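Local coordinates for protein Ral guanine nucleotide dissociation stimulator-like 2 (Mus musculus, PDB 4JGW) that probably acts as a guanine nucleotide exchange factor and putative effector of Ras or Rap, represented here by its N-terminal Ras-GEF (REM) and catalytic CDC25-homology domains, at residues L79-R84 with K421-L426; L219-S224 with C243-A248; L265-I270 with V277-L282. All blocks are in the same frame, centred on the assembly; numbering follows the deposited sequence.

How the interactions relate
Interactions 1 and 2 adjoin, with centres about 14 Å apart. Ala81 O packs 3.2 Å from Ser224 CB, and Leu426 CD2 lies 3.2 Å from Pro223 O, so helix 75-82 of the REM domain, helix 416-436 and the turn after helix 203-219 meet in one place. Interaction 1 joins the two domains, whereas interactions 2 and 3 both lie within the CDC25-homology part. Interaction 3 is remote, its centre about 33 Å from that of interaction 2 and about 45 Å from that of interaction 1. Helix 244-264 connects the last two: its first turn enters interaction 2, and its C-terminal end leads directly into the hairpin of interaction 3.

Interaction 1: residues L79-R84 with K421-L426; sequences LLATHR and KEFAIL
Ala81 and Phe423 mark the closest backbone approach, with CA atoms 7.1 Å apart, where the end of helix 75-82 meets the first half of helix 416-436. Small side chains of helix 75-82, Ala81 and Thr82, meet larger ones of the partner helix. Ala81 CB points at the longer helix and touches two side chains, Phe423 CD1 at 4.1 Å and Leu426 CD1 at 4.1 Å. The methyl group meets the Phe423 ring at its edge, near the ring plane. Phe423 also rests on Pro77 and Ala78. Thr82 turns its methyl group to the partner helix: CG2 sits 4.2 Å from Leu426 CD1 and 4.0 Å from Glu422 OE1, its side chain running obliquely to that of Glu422. Its hydroxyl OG1 is instead hydrogen-bonded to Ala78 O in its own helix, while the Glu422 carboxylate forms a salt bridge with Arg419. Helices 392-404 and 416-436 probably correspond to the helical hairpin of the CDC25 domain, on which the REM domain packs, as in Sos. With both polar ends engaged within their own helices and no hydrogen bond crossing, this part of the domain interface depends on apolar fit.

Interaction 2: residues L219-S224 with C243-A248; sequences LNLIPS and CPSVRA
Ile222 N gives its hydrogen to Ser245 OG, 3.0 Å away in a nearly straight bond (170° at the hydrogen). Ser245 OG stands between its own backbone N and carbonyl carbon (chi1 74°), which turns it to the 219-224 segment, and the CA atoms of Ser245 and Leu221 are only 5.0 Å apart. Ser245 CB packs against Asn220 O at 3.5 Å. Beside this polar link, Leu221 CD1 lies against the first turn of the helix, 3.6 Å from Ser245 O and 3.7 Å from Val246 CG2. Ser245 belongs to helix 244-264 of the CDC25-homology domain, which starts after Cys243 at its N-cap position; the contact thus fastens the chain leaving helix 203-219 to the beginning of the next long helix, across the intervening loop. In the second shell, Ser245 OG is also hydrogen-bonded to Gln225 OE1, so two partners grip the hydroxyl. Ser245 O, alongside Leu221 CD1, is hydrogen-bonded to Thr249 OG1 one turn further on. On the other flank, Leu221 O is hydrogen-bonded to Gln433 NE2, and Pro223 packs on Leu426 and Gln433, tying the turn to helix 416-436.

Interaction 3: residues L265-I270 with V277-L282; sequences LGATSI and VTVRPL
Arg280 begins its contact with Gly266 at CB, 3.6 Å from Gly266 O; CG follows at 4.1 Å from the same oxygen. The chain then runs extended to NE, and at the tip NH1 comes within 3.9 Å of Thr268 OG1, which lies obliquely to the guanidinium. That is proximity without a hydrogen bond: the stronger partner of NH1 is Asp194, through a salt bridge, and Pro195 packs on both Arg280 and Thr268. The backbone N of Arg280 is hydrogen-bonded to Gly266 O at 2.9 Å. Next along, Thr268 and Thr278 form a hydrogen-bonded antiparallel pair, Thr268 N to Thr278 O at 2.8 Å and Thr278 N to Thr268 O at 3.0 Å. These bonds build a two-stranded beta hairpin of the CDC25-homology domain, its strands at 163° to each other. It follows helix 244-264 directly, and Gly266, with positive phi, is the C-prime residue of the Schellman motif ending that helix. Leu282 CD1 packs 3.8 Å from Gly266 CA, and a water sits within hydrogen-bonding distance of both Leu265 O and Arg280 O. On the opposite sheet face from the threonines, Ala267 CB meets Val279 CG2 at 4.2 Å, with Leu457 packing on Ala267 and Val277.

Interaction 1: residues L79-R84 with K421-L426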
loop_
_atom_site.group_PDB
_atom_site.type_symbol
_atom_site.label_atom_id
_atom_site.label_comp_id
_atom_site.label_asym_id
_atom_site.label_seq_id
_atom_site.Cartn_x
_atom_site.Cartn_y
_atom_site.Cartn_z
ATOM N N LEU A 79 2.549 -2.636 -15.375
ATOM C CA LEU A 79 2.630 -1.350 -16.073
ATOM C C LEU A 79 1.507 -0.425 -15.609
ATOM O O LEU A 79 1.753 0.737 -15.281
ATOM C CB LEU A 79 2.558 -1.530 -17.598
ATOM C CG LEU A 79 3.318 -0.585 -18.554
ATOM C CD1 LEU A 79 2.753 -0.691 -19.963
ATOM C CD2 LEU A 79 3.346 0.881 -18.126
ATOM N N LEU A 80 0.284 -0.954 -15.575
ATOM C CA LEU A 80 -0.889 -0.179 -15.171
ATOM C C LEU A 80 -0.799 0.315 -13.730
ATOM O O LEU A 80 -1.279 1.401 -13.419
ATOM C CB LEU A 80 -2.183 -0.980 -15.380
ATOM C CG LEU A 80 -2.620 -1.299 -16.818
ATOM C CD1 LEU A 80 -3.896 -2.130 -16.816
ATOM C CD2 LEU A 80 -2.799 -0.037 -17.669
ATOM N N ALA A 81 -0.178 -0.483 -12.865
ATOM C CA ALA A 81 -0.051 -0.142 -11.448
ATOM C C ALA A 81 1.087 0.839 -11.153
ATOM O O ALA A 81 0.974 1.660 -10.245
ATOM C CB ALA A 81 0.105 -1.401 -10.608
ATOM N N THR A 82 2.173 0.752 -11.920
ATOM C CA THR A 82 3.384 1.532 -11.641
ATOM C C THR A 82 3.617 2.733 -12.570
ATOM O O THR A 82 4.557 3.497 -12.356
ATOM C CB THR A 82 4.658 0.647 -11.661
ATOM O OG1 THR A 82 4.853 0.105 -12.974
ATOM C CG2 THR A 82 4.563 -0.488 -10.645
ATOM N N HIS A 83 2.770 2.905 -13.585
ATOM C CA HIS A 83 3.027 3.890 -14.649
ATOM C C HIS A 83 3.219 5.336 -14.176
ATOM O O HIS A 83 3.986 6.089 -14.777
ATOM C CB HIS A 83 1.975 3.811 -15.764
ATOM C CG HIS A 83 0.668 4.456 -15.423
ATOM N ND1 HIS A 83 -0.299 3.829 -14.667
ATOM C CD2 HIS A 83 0.160 5.668 -15.754
ATOM C CE1 HIS A 83 -1.342 4.631 -14.538
ATOM N NE2 HIS A 83 -1.089 5.752 -15.189
ATOM N N ARG A 84 2.540 5.708 -13.094
ATOM C CA ARG A 84 2.611 7.074 -12.572
ATOM C C ARG A 84 3.971 7.410 -11.960
ATOM O O ARG A 84 4.236 8.566 -11.635
ATOM C CB ARG A 84 1.488 7.331 -11.564
ATOM C CG ARG A 84 0.115 7.402 -12.194
ATOM C CD ARG A 84 -0.889 8.042 -11.259
ATOM N NE ARG A 84 -2.044 8.541 -12.002
ATOM C CZ ARG A 84 -2.889 9.463 -11.558
ATOM N NH1 ARG A 84 -2.722 10.009 -10.358
ATOM N NH2 ARG A 84 -3.903 9.847 -12.322
ATOM N N LYS A 421 9.440 -5.750 -9.825
ATOM C CA LYS A 421 9.807 -5.886 -8.419
ATOM C C LYS A 421 8.930 -4.995 -7.545
ATOM O O LYS A 421 8.597 -5.354 -6.415
ATOM C CB LYS A 421 11.284 -5.540 -8.215
ATOM C CG LYS A 421 12.254 -6.462 -8.942
ATOM C CD LYS A 421 13.697 -6.049 -8.696
ATOM C CE LYS A 421 14.649 -6.797 -9.622
ATOM N NZ LYS A 421 16.071 -6.572 -9.246
ATOM N N GLU A 422 8.554 -3.838 -8.084
ATOM C CA GLU A 422 7.616 -2.943 -7.417
ATOM C C GLU A 422 6.217 -3.557 -7.351
ATOM O O GLU A 422 5.590 -3.558 -6.290
ATOM C CB GLU A 422 7.593 -1.575 -8.101
ATOM C CG GLU A 422 8.783 -0.700 -7.720
ATOM C CD GLU A 422 8.833 0.618 -8.464
ATOM O OE1 GLU A 422 8.280 0.710 -9.577
ATOM O OE2 GLU A 422 9.438 1.570 -7.932
ATOM N N PHE A 423 5.748 -4.096 -8.476
ATOM C CA PHE A 423 4.444 -4.762 -8.524
ATOM C C PHE A 423 4.353 -5.944 -7.555
ATOM O O PHE A 423 3.321 -6.141 -6.925
ATOM C CB PHE A 423 4.084 -5.199 -9.951
ATOM C CG PHE A 423 2.749 -5.901 -10.054
ATOM C CD1 PHE A 423 1.557 -5.185 -9.946
ATOM C CD2 PHE A 423 2.687 -7.278 -10.247
ATOM C CE1 PHE A 423 0.329 -5.831 -10.031
ATOM C CE2 PHE A 423 1.461 -7.937 -10.341
ATOM C CZ PHE A 423 0.279 -7.214 -10.231
ATOM N N ALA A 424 5.434 -6.714 -7.437
ATOM C CA ALA A 424 5.502 -7.826 -6.484
ATOM C C ALA A 424 5.096 -7.379 -5.079
ATOM O O ALA A 424 4.266 -8.020 -4.430
ATOM C CB ALA A 424 6.904 -8.444 -6.471
ATOM N N ILE A 425 5.684 -6.271 -4.626
ATOM C CA ILE A 425 5.374 -5.689 -3.321
ATOM C C ILE A 425 3.941 -5.155 -3.291
ATOM O O ILE A 425 3.231 -5.326 -2.301
ATOM C CB ILE A 425 6.384 -4.572 -2.945
ATOM C CG1 ILE A 425 7.778 -5.169 -2.726
ATOM C CG2 ILE A 425 5.928 -3.810 -1.696
ATOM C CD1 ILE A 425 8.923 -4.189 -2.979
ATOM N N LEU A 426 3.524 -4.522 -4.387
ATOM C CA LEU A 426 2.173 -3.976 -4.495
ATOM C C LEU A 426 1.103 -5.065 -4.426
ATOM O O LEU A 426 0.048 -4.857 -3.822
ATOM C CB LEU A 426 2.007 -3.145 -5.775
ATOM C CG LEU A 426 2.823 -1.860 -5.976
ATOM C CD1 LEU A 426 2.271 -1.071 -7.155
ATOM C CD2 LEU A 426 2.866 -0.983 -4.724
#

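Interaction 2: residues L219-S224 with C243-A248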
loop_
_atom_site.group_PDB
_atom_site.type_symbol
_atom_site.label_atom_id
_atom_site.label_comp_id
_atom_site.label_asym_id
_atom_site.label_seq_id
_atom_site.Cartn_x
_atom_site.Cartn_y
_atom_site.Cartn_z
ATOM N N LEU A 219 -7.940 0.050 3.429
ATOM C CA LEU A 219 -8.769 -0.311 2.275
ATOM C C LEU A 219 -8.841 0.807 1.239
ATOM O O LEU A 219 -8.972 0.538 0.042
ATOM C CB LEU A 219 -10.182 -0.713 2.709
ATOM C CG LEU A 219 -10.347 -2.084 3.364
ATOM C CD1 LEU A 219 -11.806 -2.331 3.743
ATOM C CD2 LEU A 219 -9.841 -3.182 2.442
ATOM N N ASN A 220 -8.759 2.052 1.706
ATOM C CA ASN A 220 -8.755 3.220 0.824
ATOM C C ASN A 220 -7.362 3.547 0.273
ATOM O O ASN A 220 -7.199 4.490 -0.505
ATOM C CB ASN A 220 -9.347 4.439 1.542
ATOM C CG ASN A 220 -10.852 4.331 1.749
ATOM O OD1 ASN A 220 -11.596 3.971 0.837
ATOM N ND2 ASN A 220 -11.308 4.660 2.954
ATOM N N LEU A 221 -6.364 2.767 0.681
ATOM C CA LEU A 221 -4.989 2.965 0.231
ATOM C C LEU A 221 -4.829 2.632 -1.250
ATOM O O LEU A 221 -5.213 1.553 -1.705
ATOM C CB LEU A 221 -4.013 2.128 1.066
ATOM C CG LEU A 221 -2.517 2.235 0.741
ATOM C CD1 LEU A 221 -1.922 3.534 1.276
ATOM C CD2 LEU A 221 -1.762 1.048 1.298
ATOM N N ILE A 222 -4.270 3.583 -1.991
ATOM C CA ILE A 222 -3.866 3.356 -3.371
ATOM C C ILE A 222 -2.402 2.907 -3.341
ATOM O O ILE A 222 -1.515 3.712 -3.056
ATOM C CB ILE A 222 -4.069 4.621 -4.238
ATOM C CG1 ILE A 222 -5.533 5.082 -4.159
ATOM C CG2 ILE A 222 -3.655 4.349 -5.688
ATOM C CD1 ILE A 222 -5.797 6.468 -4.723
ATOM N N PRO A 223 -2.153 1.607 -3.606
ATOM C CA PRO A 223 -0.822 1.004 -3.455
ATOM C C PRO A 223 0.286 1.697 -4.250
ATOM O O PRO A 223 1.421 1.749 -3.781
ATOM C CB PRO A 223 -1.028 -0.431 -3.952
ATOM C CG PRO A 223 -2.480 -0.698 -3.716
ATOM C CD PRO A 223 -3.153 0.607 -4.026
ATOM N N SER A 224 -0.042 2.232 -5.425
ATOM C CA SER A 224 0.938 2.939 -6.258
ATOM C C SER A 224 1.496 4.199 -5.588
ATOM O O SER A 224 2.613 4.626 -5.888
ATOM C CB SER A 224 0.341 3.292 -7.619
ATOM O OG SER A 224 -0.748 4.189 -7.492
ATOM N N CYS A 243 0.122 12.151 -2.503
ATOM C CA CYS A 243 -0.112 10.784 -2.037
ATOM C C CYS A 243 -0.990 10.823 -0.778
ATOM O O CYS A 243 -0.515 10.512 0.320
ATOM C CB CYS A 243 1.212 10.075 -1.744
ATOM S SG CYS A 243 2.402 10.053 -3.104
ATOM N N PRO A 244 -2.276 11.200 -0.935
ATOM C CA PRO A 244 -3.143 11.446 0.221
ATOM C C PRO A 244 -3.525 10.182 0.993
ATOM O O PRO A 244 -3.647 10.233 2.219
ATOM C CB PRO A 244 -4.397 12.090 -0.399
ATOM C CG PRO A 244 -4.053 12.367 -1.839
ATOM C CD PRO A 244 -3.008 11.369 -2.201
ATOM N N SER A 245 -3.704 9.067 0.284
ATOM C CA SER A 245 -4.128 7.811 0.906
ATOM C C SER A 245 -3.046 7.198 1.797
ATOM O O SER A 245 -3.356 6.504 2.763
ATOM C CB SER A 245 -4.598 6.804 -0.152
ATOM O OG SER A 245 -3.506 6.260 -0.878
ATOM N N VAL A 246 -1.781 7.454 1.462
ATOM C CA VAL A 246 -0.657 7.053 2.312
ATOM C C VAL A 246 -0.555 7.999 3.510
ATOM O O VAL A 246 -0.409 7.553 4.651
ATOM C CB VAL A 246 0.689 7.031 1.537
ATOM C CG1 VAL A 246 1.841 6.622 2.451
ATOM C CG2 VAL A 246 0.611 6.092 0.342
ATOM N N ARG A 247 -0.645 9.302 3.236
ATOM C CA ARG A 247 -0.591 10.342 4.267
ATOM C C ARG A 247 -1.651 10.140 5.350
ATOM O O ARG A 247 -1.351 10.253 6.537
ATOM C CB ARG A 247 -0.735 11.731 3.637
ATOM N N ALA A 248 -2.876 9.817 4.932
ATOM C CA ALA A 248 -3.992 9.593 5.856
ATOM C C ALA A 248 -3.783 8.380 6.769
ATOM O O ALA A 248 -4.221 8.384 7.921
ATOM C CB ALA A 248 -5.304 9.468 5.087
#

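Interaction 3: residues L265-I270 with V277-L282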
loop_
_atom_site.group_PDB
_atom_site.type_symbol
_atom_site.label_atom_id
_atom_site.label_comp_id
_atom_site.label_asym_id
_atom_site.label_seq_id
_atom_site.Cartn_x
_atom_site.Cartn_y
_atom_site.Cartn_z
ATOM N N LEU A 265 1.540 10.431 29.921
ATOM C CA LEU A 265 2.037 11.658 30.541
ATOM C C LEU A 265 0.917 12.468 31.199
ATOM O O LEU A 265 1.185 13.442 31.905
ATOM C CB LEU A 265 2.800 12.515 29.525
ATOM C CG LEU A 265 4.132 11.963 29.005
ATOM C CD1 LEU A 265 4.644 12.813 27.855
ATOM C CD2 LEU A 265 5.180 11.865 30.110
ATOM N N GLY A 266 -0.329 12.054 30.966
ATOM C CA GLY A 266 -1.509 12.721 31.520
ATOM C C GLY A 266 -1.633 14.167 31.080
ATOM O O GLY A 266 -2.160 15.006 31.814
ATOM N N ALA A 267 -1.148 14.447 29.873
ATOM C CA ALA A 267 -1.057 15.809 29.363
ATOM C C ALA A 267 -1.980 16.057 28.173
ATOM O O ALA A 267 -2.285 15.142 27.405
ATOM C CB ALA A 267 0.384 16.136 28.999
ATOM N N THR A 268 -2.416 17.304 28.032
ATOM C CA THR A 268 -3.265 17.718 26.922
ATOM C C THR A 268 -2.626 18.905 26.205
ATOM O O THR A 268 -2.336 19.934 26.822
ATOM C CB THR A 268 -4.685 18.079 27.407
ATOM O OG1 THR A 268 -5.236 16.973 28.133
ATOM C CG2 THR A 268 -5.595 18.413 26.234
ATOM N N SER A 269 -2.395 18.742 24.904
ATOM C CA SER A 269 -1.813 19.798 24.079
ATOM C C SER A 269 -2.869 20.849 23.759
ATOM O O SER A 269 -3.788 20.599 22.977
ATOM C CB SER A 269 -1.223 19.210 22.791
ATOM O OG SER A 269 -0.487 20.180 22.065
ATOM N N ILE A 270 -2.739 22.018 24.383
ATOM C CA ILE A 270 -3.701 23.111 24.209
ATOM C C ILE A 270 -3.231 24.146 23.183
ATOM O O ILE A 270 -4.044 24.860 22.592
ATOM C CB ILE A 270 -4.051 23.811 25.554
ATOM C CG1 ILE A 270 -2.785 24.322 26.259
ATOM C CG2 ILE A 270 -4.854 22.869 26.456
ATOM C CD1 ILE A 270 -3.026 25.485 27.213
ATOM N N VAL A 277 1.036 23.296 27.333
ATOM C CA VAL A 277 0.389 22.031 27.701
ATOM C C VAL A 277 -0.245 22.127 29.086
ATOM O O VAL A 277 0.196 22.914 29.925
ATOM C CB VAL A 277 1.378 20.825 27.689
ATOM C CG1 VAL A 277 1.620 20.327 26.273
ATOM C CG2 VAL A 277 2.698 21.175 28.383
ATOM N N THR A 278 -1.283 21.326 29.310
ATOM C CA THR A 278 -1.868 21.163 30.640
ATOM C C THR A 278 -1.633 19.733 31.114
ATOM O O THR A 278 -1.827 18.780 30.355
ATOM C CB THR A 278 -3.376 21.479 30.657
ATOM O OG1 THR A 278 -4.047 20.678 29.676
ATOM C CG2 THR A 278 -3.621 22.955 30.358
ATOM N N VAL A 279 -1.208 19.591 32.368
ATOM C CA VAL A 279 -0.825 18.295 32.926
ATOM C C VAL A 279 -1.672 17.955 34.152
ATOM O O VAL A 279 -1.910 18.809 35.010
ATOM C CB VAL A 279 0.689 18.257 33.297
ATOM C CG1 VAL A 279 1.104 16.872 33.789
ATOM C CG2 VAL A 279 1.555 18.676 32.110
ATOM N N ARG A 280 -2.127 16.705 34.218
ATOM C CA ARG A 280 -2.874 16.191 35.365
ATOM C C ARG A 280 -1.955 15.423 36.320
ATOM O O ARG A 280 -0.973 14.827 35.876
ATOM C CB ARG A 280 -4.022 15.296 34.897
ATOM C CG ARG A 280 -5.193 16.057 34.303
ATOM C CD ARG A 280 -6.370 15.135 34.042
ATOM N NE ARG A 280 -7.549 15.867 33.586
ATOM C CZ ARG A 280 -7.845 16.106 32.311
ATOM N NH1 ARG A 280 -7.049 15.673 31.340
ATOM N NH2 ARG A 280 -8.944 16.783 32.006
ATOM N N PRO A 281 -2.270 15.435 37.633
ATOM C CA PRO A 281 -1.427 14.773 38.637
ATOM C C PRO A 281 -1.468 13.251 38.548
ATOM O O PRO A 281 -2.547 12.656 38.604
ATOM C CB PRO A 281 -2.040 15.226 39.966
ATOM C CG PRO A 281 -3.461 15.547 39.641
ATOM C CD PRO A 281 -3.440 16.096 38.247
ATOM N N LEU A 282 -0.298 12.631 38.416
ATOM C CA LEU A 282 -0.202 11.172 38.376
ATOM C C LEU A 282 0.985 10.651 39.182
ATOM O O LEU A 282 2.143 10.947 38.871
ATOM C CB LEU A 282 -0.131 10.657 36.929
ATOM C CG LEU A 282 -1.354 10.803 36.012
ATOM C CD1 LEU A 282 -0.978 10.499 34.571
ATOM C CD2 LEU A 282 -2.520 9.923 36.461
HETATM O O HOH W 1 1.019 13.301 34.585
#